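Local structure of Serpin48 (Tenebrio molitor, 3OZQ) at residues L45-S50 with E115-Q120; G51-T56 with E295-G300; N95-K100 with T161-I166; H146-L151 with I166-F171; V277-V282 with I313-F318. The protein inhibits the serine protease SPE with high specificity, acting as a serpin in the innate immunity of the insect. One frame throughout, in Å; residues are numbered along the deposited sequence.

Interaction 1. Residues L45-S50 with E115-Q120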
# COMPACT_ATOMS: atom_id res chain seq x y z
N LEU A 45 9.13 4.76 6.93
CA LEU A 45 10.45 5.25 6.61
C LEU A 45 10.66 6.68 7.14
O LEU A 45 11.77 7.07 7.51
CB LEU A 45 10.66 5.22 5.10
CG LEU A 45 12.08 5.54 4.66
CD1 LEU A 45 13.03 4.42 5.02
CD2 LEU A 45 12.13 5.81 3.16
N ALA A 46 9.59 7.47 7.16
CA ALA A 46 9.65 8.80 7.75
C ALA A 46 9.93 8.71 9.27
O ALA A 46 10.68 9.51 9.82
CB ALA A 46 8.37 9.59 7.46
N LEU A 47 9.33 7.73 9.94
CA LEU A 47 9.62 7.49 11.34
C LEU A 47 11.10 7.19 11.49
O LEU A 47 11.80 7.82 12.29
CB LEU A 47 8.82 6.30 11.87
CG LEU A 47 8.55 6.24 13.38
CD1 LEU A 47 8.36 4.81 13.83
CD2 LEU A 47 9.61 6.93 14.19
N ALA A 48 11.58 6.24 10.70
CA ALA A 48 13.00 5.91 10.68
C ALA A 48 13.86 7.16 10.48
O ALA A 48 14.82 7.41 11.23
CB ALA A 48 13.29 4.92 9.57
N GLN A 49 13.51 7.92 9.45
CA GLN A 49 14.22 9.13 9.07
C GLN A 49 14.38 10.06 10.27
O GLN A 49 15.41 10.71 10.45
CB GLN A 49 13.47 9.84 7.94
CG GLN A 49 14.18 11.05 7.34
CD GLN A 49 13.24 11.94 6.53
OE1 GLN A 49 12.26 11.47 5.93
NE2 GLN A 49 13.51 13.25 6.53
N SER A 50 13.36 10.10 11.13
CA SER A 50 13.42 11.02 12.25
C SER A 50 14.49 10.64 13.28
O SER A 50 14.93 11.50 14.05
CB SER A 50 12.06 11.16 12.92
OG SER A 50 11.82 10.12 13.82
N GLU A 115 3.01 8.89 18.98
CA GLU A 115 2.33 10.17 18.88
C GLU A 115 2.17 10.69 17.45
O GLU A 115 1.13 11.25 17.10
CB GLU A 115 2.99 11.21 19.80
CG GLU A 115 2.71 10.95 21.29
CD GLU A 115 3.64 11.69 22.24
OE1 GLU A 115 4.28 12.68 21.82
OE2 GLU A 115 3.72 11.27 23.42
N VAL A 116 3.19 10.50 16.62
CA VAL A 116 3.19 11.10 15.29
C VAL A 116 2.97 10.12 14.14
O VAL A 116 2.18 10.39 13.24
CB VAL A 116 4.50 11.87 15.01
CG1 VAL A 116 4.55 12.31 13.56
CG2 VAL A 116 4.63 13.06 15.96
N TYR A 117 3.67 8.98 14.17
CA TYR A 117 3.78 8.14 12.97
C TYR A 117 2.96 6.86 13.00
O TYR A 117 3.14 5.99 12.14
CB TYR A 117 5.24 7.77 12.71
CG TYR A 117 6.14 8.92 12.35
CD1 TYR A 117 6.44 9.20 11.02
CD2 TYR A 117 6.72 9.71 13.33
CE1 TYR A 117 7.29 10.25 10.70
CE2 TYR A 117 7.55 10.75 13.01
CZ TYR A 117 7.84 11.02 11.70
OH TYR A 117 8.68 12.07 11.39
N GLY A 118 2.07 6.73 13.97
CA GLY A 118 1.21 5.56 14.06
C GLY A 118 1.97 4.25 14.01
O GLY A 118 1.56 3.30 13.34
N ALA A 119 3.09 4.20 14.72
CA ALA A 119 3.87 2.97 14.81
C ALA A 119 4.41 2.87 16.23
O ALA A 119 4.10 3.70 17.08
CB ALA A 119 5.00 3.00 13.81
N GLN A 120 5.22 1.85 16.49
CA GLN A 120 5.97 1.83 17.74
C GLN A 120 7.36 1.26 17.56
O GLN A 120 7.72 0.83 16.47
CB GLN A 120 5.20 1.11 18.83
CG GLN A 120 5.05 -0.34 18.65
CD GLN A 120 4.01 -0.90 19.59
OE1 GLN A 120 4.14 -2.01 20.10
NE2 GLN A 120 2.95 -0.12 19.82

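Interaction 2. Residues G51-T56 with E295-G300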
# COMPACT_ATOMS: atom_id res chain seq x y z
N GLY A 51 14.89 9.37 13.29
CA GLY A 51 15.90 8.88 14.21
C GLY A 51 17.27 8.82 13.58
O GLY A 51 18.23 8.35 14.20
N CYS A 52 17.37 9.28 12.34
CA CYS A 52 18.62 9.31 11.60
C CYS A 52 19.24 10.70 11.65
O CYS A 52 18.61 11.65 12.11
CB CYS A 52 18.40 8.94 10.13
SG CYS A 52 17.99 7.19 9.81
N ARG A 53 20.45 10.83 11.12
CA ARG A 53 21.17 12.09 11.16
C ARG A 53 22.00 12.30 9.91
O ARG A 53 22.29 11.36 9.19
CB ARG A 53 22.10 12.12 12.38
CG ARG A 53 21.38 12.20 13.70
CD ARG A 53 20.89 13.61 13.94
NE ARG A 53 19.62 13.66 14.66
CZ ARG A 53 19.36 13.00 15.79
NH1 ARG A 53 20.28 12.22 16.33
NH2 ARG A 53 18.16 13.12 16.36
N GLY A 54 22.39 13.55 9.68
CA GLY A 54 23.32 13.88 8.62
C GLY A 54 22.86 13.48 7.24
O GLY A 54 21.72 13.71 6.86
N ASP A 55 23.76 12.89 6.46
CA ASP A 55 23.42 12.52 5.10
C ASP A 55 22.45 11.33 5.05
O ASP A 55 21.61 11.25 4.14
CB ASP A 55 24.68 12.26 4.27
CG ASP A 55 25.51 13.54 4.04
OD1 ASP A 55 25.73 14.29 5.01
OD2 ASP A 55 25.91 13.79 2.87
N THR A 56 22.56 10.42 6.02
CA THR A 56 21.58 9.35 6.19
C THR A 56 20.14 9.87 6.15
O THR A 56 19.36 9.51 5.27
CB THR A 56 21.75 8.60 7.53
OG1 THR A 56 23.06 8.04 7.61
CG2 THR A 56 20.72 7.49 7.64
N GLU A 295 27.99 3.68 6.59
CA GLU A 295 27.96 5.11 6.86
C GLU A 295 26.70 5.52 7.60
O GLU A 295 26.47 6.71 7.85
CB GLU A 295 28.09 5.89 5.56
CG GLU A 295 29.32 5.51 4.77
CD GLU A 295 29.54 6.41 3.57
OE1 GLU A 295 29.32 5.93 2.43
OE2 GLU A 295 29.94 7.58 3.76
N ALA A 296 25.89 4.52 7.97
CA ALA A 296 24.56 4.75 8.52
C ALA A 296 24.59 5.46 9.86
O ALA A 296 25.44 5.17 10.71
CB ALA A 296 23.80 3.44 8.63
N ASP A 297 23.66 6.38 10.05
CA ASP A 297 23.56 7.09 11.31
C ASP A 297 22.16 7.10 11.88
O ASP A 297 21.39 8.04 11.66
CB ASP A 297 24.10 8.52 11.19
CG ASP A 297 24.32 9.17 12.55
OD1 ASP A 297 23.83 8.61 13.56
OD2 ASP A 297 24.97 10.24 12.61
N LEU A 298 21.85 6.05 12.64
CA LEU A 298 20.58 5.92 13.33
C LEU A 298 20.67 6.26 14.81
O LEU A 298 19.90 5.72 15.62
CB LEU A 298 20.05 4.49 13.21
CG LEU A 298 20.04 3.74 11.88
CD1 LEU A 298 18.86 2.80 11.89
CD2 LEU A 298 20.00 4.64 10.68
N SER A 299 21.60 7.15 15.17
CA SER A 299 21.85 7.51 16.57
C SER A 299 20.66 8.14 17.28
O SER A 299 20.64 8.25 18.51
CB SER A 299 23.09 8.42 16.70
OG SER A 299 23.00 9.55 15.84
N GLY A 300 19.68 8.59 16.51
CA GLY A 300 18.44 9.09 17.07
C GLY A 300 17.55 7.97 17.57
O GLY A 300 16.63 8.20 18.34

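Interaction 3. Residues N95-K100 with T161-I166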
# COMPACT_ATOMS: atom_id res chain seq x y z
N ASN A 95 2.67 -1.24 12.44
CA ASN A 95 3.99 -0.78 12.03
C ASN A 95 4.88 -0.71 13.25
O ASN A 95 4.50 -0.15 14.28
CB ASN A 95 3.92 0.59 11.35
CG ASN A 95 3.08 0.57 10.07
OD1 ASN A 95 2.77 1.63 9.49
ND2 ASN A 95 2.71 -0.63 9.62
N LYS A 96 6.06 -1.29 13.14
CA LYS A 96 6.97 -1.34 14.27
C LYS A 96 8.42 -1.33 13.84
O LYS A 96 8.78 -1.84 12.77
CB LYS A 96 6.67 -2.58 15.11
CG LYS A 96 7.70 -2.85 16.16
CD LYS A 96 7.17 -2.59 17.53
CE LYS A 96 6.20 -3.65 17.95
NZ LYS A 96 6.20 -3.74 19.45
N ILE A 97 9.26 -0.73 14.67
CA ILE A 97 10.69 -0.73 14.43
C ILE A 97 11.31 -1.50 15.57
O ILE A 97 11.37 -1.00 16.68
CB ILE A 97 11.25 0.70 14.35
CG1 ILE A 97 10.65 1.43 13.14
CG2 ILE A 97 12.76 0.68 14.26
CD1 ILE A 97 11.38 2.72 12.79
N TYR A 98 11.72 -2.73 15.29
CA TYR A 98 12.39 -3.56 16.30
C TYR A 98 13.89 -3.33 16.24
O TYR A 98 14.47 -3.35 15.16
CB TYR A 98 12.10 -5.03 16.07
CG TYR A 98 10.72 -5.47 16.47
CD1 TYR A 98 10.44 -5.88 17.76
CD2 TYR A 98 9.68 -5.45 15.54
CE1 TYR A 98 9.18 -6.28 18.12
CE2 TYR A 98 8.41 -5.85 15.89
CZ TYR A 98 8.16 -6.27 17.18
OH TYR A 98 6.89 -6.66 17.52
N VAL A 99 14.51 -3.15 17.42
CA VAL A 99 15.92 -2.80 17.52
C VAL A 99 16.76 -3.78 18.39
O VAL A 99 16.30 -4.26 19.43
CB VAL A 99 16.08 -1.35 18.04
CG1 VAL A 99 17.54 -0.96 18.10
CG2 VAL A 99 15.30 -0.38 17.12
N LYS A 100 17.97 -4.07 17.94
CA LYS A 100 18.90 -5.00 18.58
C LYS A 100 18.98 -4.72 20.09
O LYS A 100 19.15 -3.57 20.47
CB LYS A 100 20.27 -4.82 17.92
CG LYS A 100 21.37 -5.79 18.30
CD LYS A 100 22.61 -5.47 17.47
CE LYS A 100 23.88 -6.13 18.03
NZ LYS A 100 23.94 -7.60 17.79
N THR A 161 21.61 -8.67 12.28
CA THR A 161 20.34 -7.95 12.27
C THR A 161 20.39 -6.88 13.36
O THR A 161 20.64 -7.19 14.52
CB THR A 161 19.12 -8.88 12.47
OG1 THR A 161 19.12 -9.88 11.46
CG2 THR A 161 17.81 -8.08 12.37
N ARG A 162 20.18 -5.62 12.95
CA ARG A 162 20.30 -4.45 13.83
C ARG A 162 19.00 -3.67 13.98
O ARG A 162 18.56 -3.38 15.08
CB ARG A 162 21.42 -3.52 13.34
CG ARG A 162 22.81 -3.85 13.94
CD ARG A 162 23.96 -3.52 12.97
NE ARG A 162 23.88 -4.28 11.72
CZ ARG A 162 24.68 -4.08 10.67
NH1 ARG A 162 25.62 -3.14 10.73
NH2 ARG A 162 24.56 -4.80 9.58
N VAL A 163 18.40 -3.30 12.85
CA VAL A 163 17.06 -2.69 12.87
C VAL A 163 16.15 -3.30 11.82
O VAL A 163 16.52 -3.41 10.63
CB VAL A 163 17.09 -1.17 12.65
CG1 VAL A 163 15.66 -0.61 12.58
CG2 VAL A 163 17.88 -0.49 13.76
N VAL A 164 14.95 -3.69 12.24
CA VAL A 164 13.97 -4.24 11.33
C VAL A 164 12.72 -3.38 11.36
O VAL A 164 12.16 -3.13 12.43
CB VAL A 164 13.60 -5.69 11.71
CG1 VAL A 164 12.48 -6.21 10.81
CG2 VAL A 164 14.84 -6.57 11.62
N LEU A 165 12.30 -2.92 10.18
CA LEU A 165 11.02 -2.23 9.99
C LEU A 165 9.96 -3.23 9.58
O LEU A 165 10.09 -3.91 8.56
CB LEU A 165 11.10 -1.17 8.89
CG LEU A 165 12.14 -0.05 8.85
CD1 LEU A 165 11.51 1.27 8.46
CD2 LEU A 165 12.97 0.08 10.12
N ILE A 166 8.90 -3.32 10.37
CA ILE A 166 7.77 -4.17 10.07
C ILE A 166 6.58 -3.29 9.69
O ILE A 166 6.32 -2.30 10.38
CB ILE A 166 7.37 -4.98 11.30
CG1 ILE A 166 8.39 -6.08 11.55
CG2 ILE A 166 6.00 -5.57 11.10
CD1 ILE A 166 8.91 -6.71 10.29
O HOH W 1 21.61 -9.11 16.09

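Interaction 4. Residues H146-L151 with I166-F171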
# COMPACT_ATOMS: atom_id res chain seq x y z
N HIS A 146 -5.36 -11.11 13.83
CA HIS A 146 -4.90 -12.40 13.30
C HIS A 146 -5.07 -12.58 11.79
O HIS A 146 -4.89 -13.68 11.28
CB HIS A 146 -5.53 -13.57 14.07
CG HIS A 146 -5.19 -13.56 15.53
ND1 HIS A 146 -4.25 -14.41 16.08
CD2 HIS A 146 -5.64 -12.80 16.55
CE1 HIS A 146 -4.15 -14.17 17.37
NE2 HIS A 146 -4.98 -13.20 17.69
N LYS A 147 -5.38 -11.48 11.09
CA LYS A 147 -5.57 -11.49 9.64
C LYS A 147 -4.25 -11.56 8.86
O LYS A 147 -4.23 -11.95 7.69
CB LYS A 147 -6.33 -10.23 9.20
CG LYS A 147 -7.73 -10.04 9.79
CD LYS A 147 -8.73 -11.07 9.28
CE LYS A 147 -10.17 -10.56 9.38
NZ LYS A 147 -10.38 -9.67 10.56
N ILE A 148 -3.16 -11.15 9.51
CA ILE A 148 -1.85 -11.12 8.87
C ILE A 148 -0.85 -11.93 9.68
O ILE A 148 -0.51 -11.59 10.81
CB ILE A 148 -1.36 -9.68 8.63
CG1 ILE A 148 -2.29 -8.98 7.63
CG2 ILE A 148 0.10 -9.68 8.14
CD1 ILE A 148 -1.82 -7.60 7.21
N GLN A 149 -0.41 -13.03 9.09
CA GLN A 149 0.38 -14.00 9.82
C GLN A 149 1.73 -14.18 9.16
O GLN A 149 1.89 -13.91 7.96
CB GLN A 149 -0.37 -15.33 9.92
CG GLN A 149 -1.68 -15.21 10.69
CD GLN A 149 -2.31 -16.56 10.99
OE1 GLN A 149 -1.91 -17.58 10.44
NE2 GLN A 149 -3.29 -16.56 11.89
N ASN A 150 2.71 -14.60 9.96
CA ASN A 150 4.01 -14.97 9.44
C ASN A 150 4.63 -13.90 8.57
O ASN A 150 5.17 -14.20 7.50
CB ASN A 150 3.90 -16.28 8.67
CG ASN A 150 3.56 -17.44 9.57
OD1 ASN A 150 4.41 -17.93 10.30
ND2 ASN A 150 2.29 -17.86 9.56
N LEU A 151 4.55 -12.66 9.01
CA LEU A 151 5.15 -11.57 8.25
C LEU A 151 6.65 -11.77 8.12
O LEU A 151 7.19 -11.71 7.02
CB LEU A 151 4.84 -10.22 8.90
CG LEU A 151 5.25 -9.00 8.07
CD1 LEU A 151 4.35 -7.80 8.35
CD2 LEU A 151 6.72 -8.66 8.30
N ILE A 166 8.90 -3.32 10.37
CA ILE A 166 7.77 -4.17 10.07
C ILE A 166 6.58 -3.29 9.69
O ILE A 166 6.32 -2.30 10.38
CB ILE A 166 7.37 -4.98 11.30
CG1 ILE A 166 8.39 -6.08 11.55
CG2 ILE A 166 6.00 -5.57 11.10
CD1 ILE A 166 8.91 -6.71 10.29
N ASN A 167 5.87 -3.66 8.63
CA ASN A 167 4.77 -2.84 8.09
C ASN A 167 3.63 -3.69 7.54
O ASN A 167 3.65 -4.07 6.38
CB ASN A 167 5.32 -1.95 6.98
CG ASN A 167 4.29 -1.01 6.37
OD1 ASN A 167 3.23 -0.76 6.94
ND2 ASN A 167 4.62 -0.46 5.22
N ALA A 168 2.66 -4.01 8.38
CA ALA A 168 1.55 -4.86 8.01
C ALA A 168 0.30 -4.01 7.97
O ALA A 168 0.07 -3.20 8.87
CB ALA A 168 1.37 -5.96 8.99
N LEU A 169 -0.52 -4.19 6.94
CA LEU A 169 -1.78 -3.45 6.85
C LEU A 169 -2.81 -4.07 5.93
O LEU A 169 -2.52 -4.96 5.14
CB LEU A 169 -1.57 -1.97 6.45
CG LEU A 169 -0.63 -1.46 5.34
CD1 LEU A 169 -0.10 -2.51 4.39
CD2 LEU A 169 -1.18 -0.25 4.55
N TYR A 170 -4.02 -3.55 6.05
CA TYR A 170 -5.13 -3.93 5.21
C TYR A 170 -6.22 -2.90 5.43
O TYR A 170 -6.24 -2.22 6.45
CB TYR A 170 -5.62 -5.34 5.54
CG TYR A 170 -6.36 -5.46 6.85
CD1 TYR A 170 -7.74 -5.31 6.90
CD2 TYR A 170 -5.68 -5.73 8.04
CE1 TYR A 170 -8.43 -5.43 8.10
CE2 TYR A 170 -6.36 -5.84 9.25
CZ TYR A 170 -7.74 -5.69 9.27
OH TYR A 170 -8.43 -5.79 10.45
N PHE A 171 -7.11 -2.79 4.45
CA PHE A 171 -8.11 -1.73 4.40
C PHE A 171 -9.49 -2.35 4.50
O PHE A 171 -9.73 -3.45 4.00
CB PHE A 171 -7.99 -1.00 3.06
CG PHE A 171 -8.79 0.28 3.00
CD1 PHE A 171 -8.54 1.31 3.88
CD2 PHE A 171 -9.78 0.44 2.04
CE1 PHE A 171 -9.27 2.50 3.80
CE2 PHE A 171 -10.51 1.63 1.96
CZ PHE A 171 -10.25 2.66 2.84

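Interaction 5. Residues V277-V282 with I313-F318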
# COMPACT_ATOMS: atom_id res chain seq x y z
N VAL A 277 6.36 -7.53 0.62
CA VAL A 277 7.28 -6.72 -0.17
C VAL A 277 8.55 -6.35 0.62
O VAL A 277 8.48 -5.84 1.73
CB VAL A 277 6.59 -5.44 -0.70
CG1 VAL A 277 7.57 -4.56 -1.46
CG2 VAL A 277 5.39 -5.80 -1.57
N ASP A 278 9.69 -6.65 0.02
CA ASP A 278 10.97 -6.25 0.51
C ASP A 278 11.17 -4.81 0.09
O ASP A 278 11.52 -4.55 -1.06
CB ASP A 278 12.06 -7.11 -0.12
CG ASP A 278 13.45 -6.73 0.37
OD1 ASP A 278 13.60 -5.66 1.01
OD2 ASP A 278 14.39 -7.52 0.12
N PHE A 279 10.95 -3.89 1.01
CA PHE A 279 11.09 -2.47 0.72
C PHE A 279 12.54 -1.97 0.77
O PHE A 279 12.83 -0.88 0.29
CB PHE A 279 10.18 -1.62 1.62
CG PHE A 279 8.90 -1.20 0.93
CD1 PHE A 279 8.85 -0.05 0.16
CD2 PHE A 279 7.75 -1.96 1.06
CE1 PHE A 279 7.67 0.34 -0.50
CE2 PHE A 279 6.56 -1.59 0.41
CZ PHE A 279 6.53 -0.43 -0.36
N LYS A 280 13.45 -2.75 1.34
CA LYS A 280 14.87 -2.39 1.28
C LYS A 280 15.34 -2.42 -0.17
O LYS A 280 16.01 -1.51 -0.65
CB LYS A 280 15.73 -3.34 2.12
CG LYS A 280 17.21 -3.11 1.89
CD LYS A 280 18.10 -3.96 2.80
CE LYS A 280 19.56 -3.52 2.69
NZ LYS A 280 20.55 -4.60 3.07
N LYS A 281 15.02 -3.51 -0.84
CA LYS A 281 15.27 -3.66 -2.27
C LYS A 281 14.67 -2.50 -3.05
O LYS A 281 15.33 -1.90 -3.90
CB LYS A 281 14.68 -4.98 -2.76
CG LYS A 281 14.80 -5.20 -4.25
CD LYS A 281 14.30 -6.57 -4.67
CE LYS A 281 15.03 -7.67 -3.94
NZ LYS A 281 14.45 -9.01 -4.27
N VAL A 282 13.41 -2.19 -2.77
CA VAL A 282 12.75 -1.08 -3.46
C VAL A 282 13.50 0.23 -3.20
O VAL A 282 13.90 0.92 -4.13
CB VAL A 282 11.27 -0.93 -3.07
CG1 VAL A 282 10.68 0.37 -3.62
CG2 VAL A 282 10.46 -2.14 -3.54
N ILE A 313 13.33 -4.24 5.69
CA ILE A 313 12.06 -3.51 5.67
C ILE A 313 11.02 -4.37 4.97
O ILE A 313 11.12 -4.64 3.79
CB ILE A 313 12.16 -2.16 4.92
CG1 ILE A 313 13.37 -1.36 5.42
CG2 ILE A 313 10.88 -1.37 5.12
CD1 ILE A 313 13.57 -0.06 4.62
N VAL A 314 10.02 -4.80 5.72
CA VAL A 314 9.11 -5.81 5.22
C VAL A 314 7.68 -5.34 5.34
O VAL A 314 7.19 -5.05 6.43
CB VAL A 314 9.31 -7.17 5.97
CG1 VAL A 314 8.42 -8.25 5.35
CG2 VAL A 314 10.75 -7.60 5.86
N GLN A 315 7.03 -5.19 4.19
CA GLN A 315 5.60 -4.90 4.17
C GLN A 315 4.80 -6.13 3.82
O GLN A 315 5.14 -6.87 2.90
CB GLN A 315 5.29 -3.79 3.17
CG GLN A 315 3.83 -3.36 3.17
CD GLN A 315 3.57 -2.23 2.22
OE1 GLN A 315 3.66 -1.06 2.59
NE2 GLN A 315 3.22 -2.56 0.97
N LYS A 316 3.71 -6.35 4.54
CA LYS A 316 2.77 -7.38 4.16
C LYS A 316 1.37 -6.83 4.24
O LYS A 316 1.03 -6.14 5.19
CB LYS A 316 2.89 -8.61 5.07
CG LYS A 316 2.14 -9.82 4.55
CD LYS A 316 2.58 -11.05 5.33
CE LYS A 316 2.05 -12.33 4.66
NZ LYS A 316 2.62 -13.57 5.26
N SER A 317 0.57 -7.13 3.22
CA SER A 317 -0.79 -6.61 3.13
C SER A 317 -1.64 -7.55 2.29
O SER A 317 -1.12 -8.38 1.54
CB SER A 317 -0.77 -5.21 2.51
OG SER A 317 -0.47 -5.26 1.13
N PHE A 318 -2.96 -7.42 2.43
CA PHE A 318 -3.90 -8.14 1.58
C PHE A 318 -5.11 -7.27 1.28
O PHE A 318 -5.35 -6.25 1.95
CB PHE A 318 -4.36 -9.43 2.24
CG PHE A 318 -5.27 -9.23 3.40
CD1 PHE A 318 -4.76 -8.92 4.65
CD2 PHE A 318 -6.64 -9.36 3.25
CE1 PHE A 318 -5.60 -8.73 5.73
CE2 PHE A 318 -7.49 -9.16 4.32
CZ PHE A 318 -6.97 -8.86 5.56
O HOH W 2 13.95 -6.24 3.72

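Interaction 1. Residues L45-S50 with E115-Q120
Tyr117 presses one face of its ring against the backbone of Leu47 in helix 38-50. The CA of Leu47 is the bump at the middle of this contact: it stands 3.7 Å from the centroid of the Tyr117 ring, only 14° off the normal, a CH-pi contact made by a main-chain C-H. Val116 CG1 lies on the opposite face, offset toward the rim, so the ring is held between its own neighbour in sequence and the helix. Tyr117 has CG anti to its carbonyl carbon (chi1 -66°), which sets Tyr117 CG 3.7 Å from Leu47 CG. Around the central contact the helix offers a hollow bordered by three side chains. Ala46 CB is a small knob 3.5 Å from Tyr117 CE1, low enough for the ring to approach the peptide between Ala46 and Leu47. The Leu47 side chain passes the tyrosine at the other end, its CG 3.7 Å from Tyr117 CB. Beyond it, Leu47 CD1 meets Ala119 CB at 3.8 Å, so the leucine is met by Tyr117 on one side of Gly118 and by Ala119 on the other. Ser50 CB comes within 3.8 Å of Tyr117 OH, while Ser50 OG is occupied by its own helix, bonding in plane to a lone pair of Leu47 O at 2.8 Å. Phe109 and Ile112 of helix 107-115, and Val77 of helix 70-83, add further side chains around the leucine and tyrosine. No hydrogen bond links the two segments; a tyrosine ring packed on helix 38-50 joins it to the turn leading into strand 120-124 of the serpin fold.

Interaction 2. Residues G51-T56 with E295-G300
An Asx turn at Asp297 shapes the loop that meets Arg53 and Thr56 where helix 38-50 passes into helix 54-63. Asp297 OD1 accepts from Ser299 N at 3.1 Å and from Ser299 OG at 2.6 Å, the hydroxyl arriving on the syn side, 21° out of the carboxylate plane. With CG anti to the backbone N (chi1 -166°), the carboxylate lies beside Arg53, and Arg53 CB is 3.4 Å from Asp297 OD2. In the serpin fold this joins the corner between two successive helices to the long connection from helix 279-286 to strand 310-321. The polar bonds across the joint are all weak: Gly300 N to Gly51 O, Arg53 N to Asp297 O, and Asp297 N to Thr56 OG1 at 3.0 Å. Asp297 O also receives a CA-H contact from Cys52 CA at 3.0 Å. On the buried side Cys52 SG touches Leu298 CD2 at 3.4 Å. An alanine in place of Asp297 would probably leave Ser299 N and OG without their shared acceptor, undo the Asx turn and open a gap beside Arg53 CB. The bent Arg53 chain has CG near Ser299 OG, and Arg53 NH1 is 3.7 Å from Gly300 N, while Arg106 bonds to Ser299 O.

Interaction 3. Residues N95-K100 with T161-I166
Lys96 O accepts from Ile166 N at 2.8 Å, a nearly straight bond (177° at the hydrogen). The return bond, from Lys96 N to Ile166 O, is 3.0 Å long. Tyr98 and Val164 form a second hydrogen-bonded pair, and Lys100 N bonds to Arg162 O beyond it. The strands, 168° apart in direction, are antiparallel neighbours in the large central sheet of the serpin fold, sheet A. On one face Ile97, Val99, Val163 and Leu165 lie together, with Ile97 and Leu165 packed against Leu44 of helix 38-50. With CG2 anti to its backbone N, Ile97 crosses Val163 obliquely, bringing Ile97 CG2 to 3.6 Å from Val163 CG1. Ile97 CG1 lies 4.0 Å from Leu165 CD2, the two side chains pointing the same way. An alanine at Ile97 would probably open a gap between Val163, Leu165 and the helix, leaving Leu165 CD2 freer to turn. On the other face, toward helix 129-143, Tyr98 CD2, at the ring edge, lies 4.2 Å from Ile166 CG1. Lys96 sends NZ to Glu122, in a salt bridge, and to Gln120. A water links Lys100 NZ with Thr161 O.

Interaction 4. Residues H146-L151 with I166-F171
Ile148 and Leu151 reach from their loop onto Ala168, whose CB is the low spot between two larger neighbours on strand 163-174. Ile148 has CG1 anti to its carbonyl carbon and a fully extended second torsion (chi2 -174°), which carries CD1 down to the strand backbone. There Ile148 CD1 lies 3.4 Å from Leu169 O and 4.0 Å from Ala168 CB. Leu169 O is buried by this contact and has no hydrogen-bond partner in the model; what it meets is the methyl group of Ile148. Leu151 has CG anti to the backbone N (chi1 -172°) and divides its methyl groups: Leu151 CD1 rests 3.6 Å from Ala168 CB, and Leu151 CD2 meets Ile166 CD1 at 3.5 Å. The second torsion of Ile166, -38°, is short of a staggered value and places that CD1 beside the leucine; the two side chains slide past each other in opposite directions. At the other end the Tyr170 ring stands obliquely to Lys147 CG and Ile148 CD1. Its hydroxyl is bonded to Gln145 OE1. The cluster is closed on the loop side by helix 129-143, with Val140 against Ile148 and Ile166. Within the sheet, strand 163-174 pairs with strand 90-100 through Ala168 and Ala94, and with strand 310-321 through Asn167 and Leu169, so the loop after the helix lies over a central strand of the serpin sheet.

Interaction 5. Residues V277-V282 with I313-F318
Val277 and Gln315 form an antiparallel hydrogen-bonded pair, Val277 N to Gln315 O at 2.7 Å and Gln315 N to Val277 O at 2.9 Å, and the ladder gains one more bond from Phe279 N to Ile313 O just as the chain turns into helix 279-286. Phe279 packs against the side chains of both Ile313 and Gln315. Phe279 CB is 3.6 Å from Ile313 CG2, and Phe279 CD2 lies 3.7 Å from Gln315 CB. Gln315 has CG anti to the backbone N and stays extended beyond it (chi2 178°), which brings Gln315 CD to 3.6 Å from Phe279 CE2; the glutamine chain thus lies against the CD2-CE2 side of the ring. In the serpin fold these are neighbouring strands of sheet A, and helix 10-29 lies over the side carrying Val277 and Phe279, with Val22 and Val26 in touch. Asp278, on the other face beside Val314, is the N-cap of helix 279-286. Asp278 OD1 accepts from Lys281 N at 3.2 Å, the donor above the carboxylate plane, and more weakly from Lys280 N. A water also donates to Asp278 OD1 at 2.8 Å and accepts from Ile313 N, tying the cap to the strand. Ile313 CB packs against the first turn of the helix, 3.9 Å from Lys280 N, and Phe292 covers Ile313 and Lys280 from a loop.

How the interactions relate
Interactions 3, 4 and 5 meet in the central sheet: interactions 3 and 4 share Ile166, and Val314 N bonds to Leu165 O at 3.0 Å, joining interactions 3 and 5. Lys316 NZ reaches Gln149 O at 2.8 Å, linking interaction 5 to the loop of interaction 4. Interaction 1 meets interaction 3 through Leu47 CD1 and Ile97 CD1, 3.8 Å apart, and interaction 2 touches interaction 3 through Leu298 CD1 and Val163 CG2 at 3.9 Å. Interactions 2 and 4 are the most distant, their centres about 28 Å apart. Strands 163-174 and 310-321 pair directly, as in native serpins, where the cleaved reactive-centre loop later inserts between them.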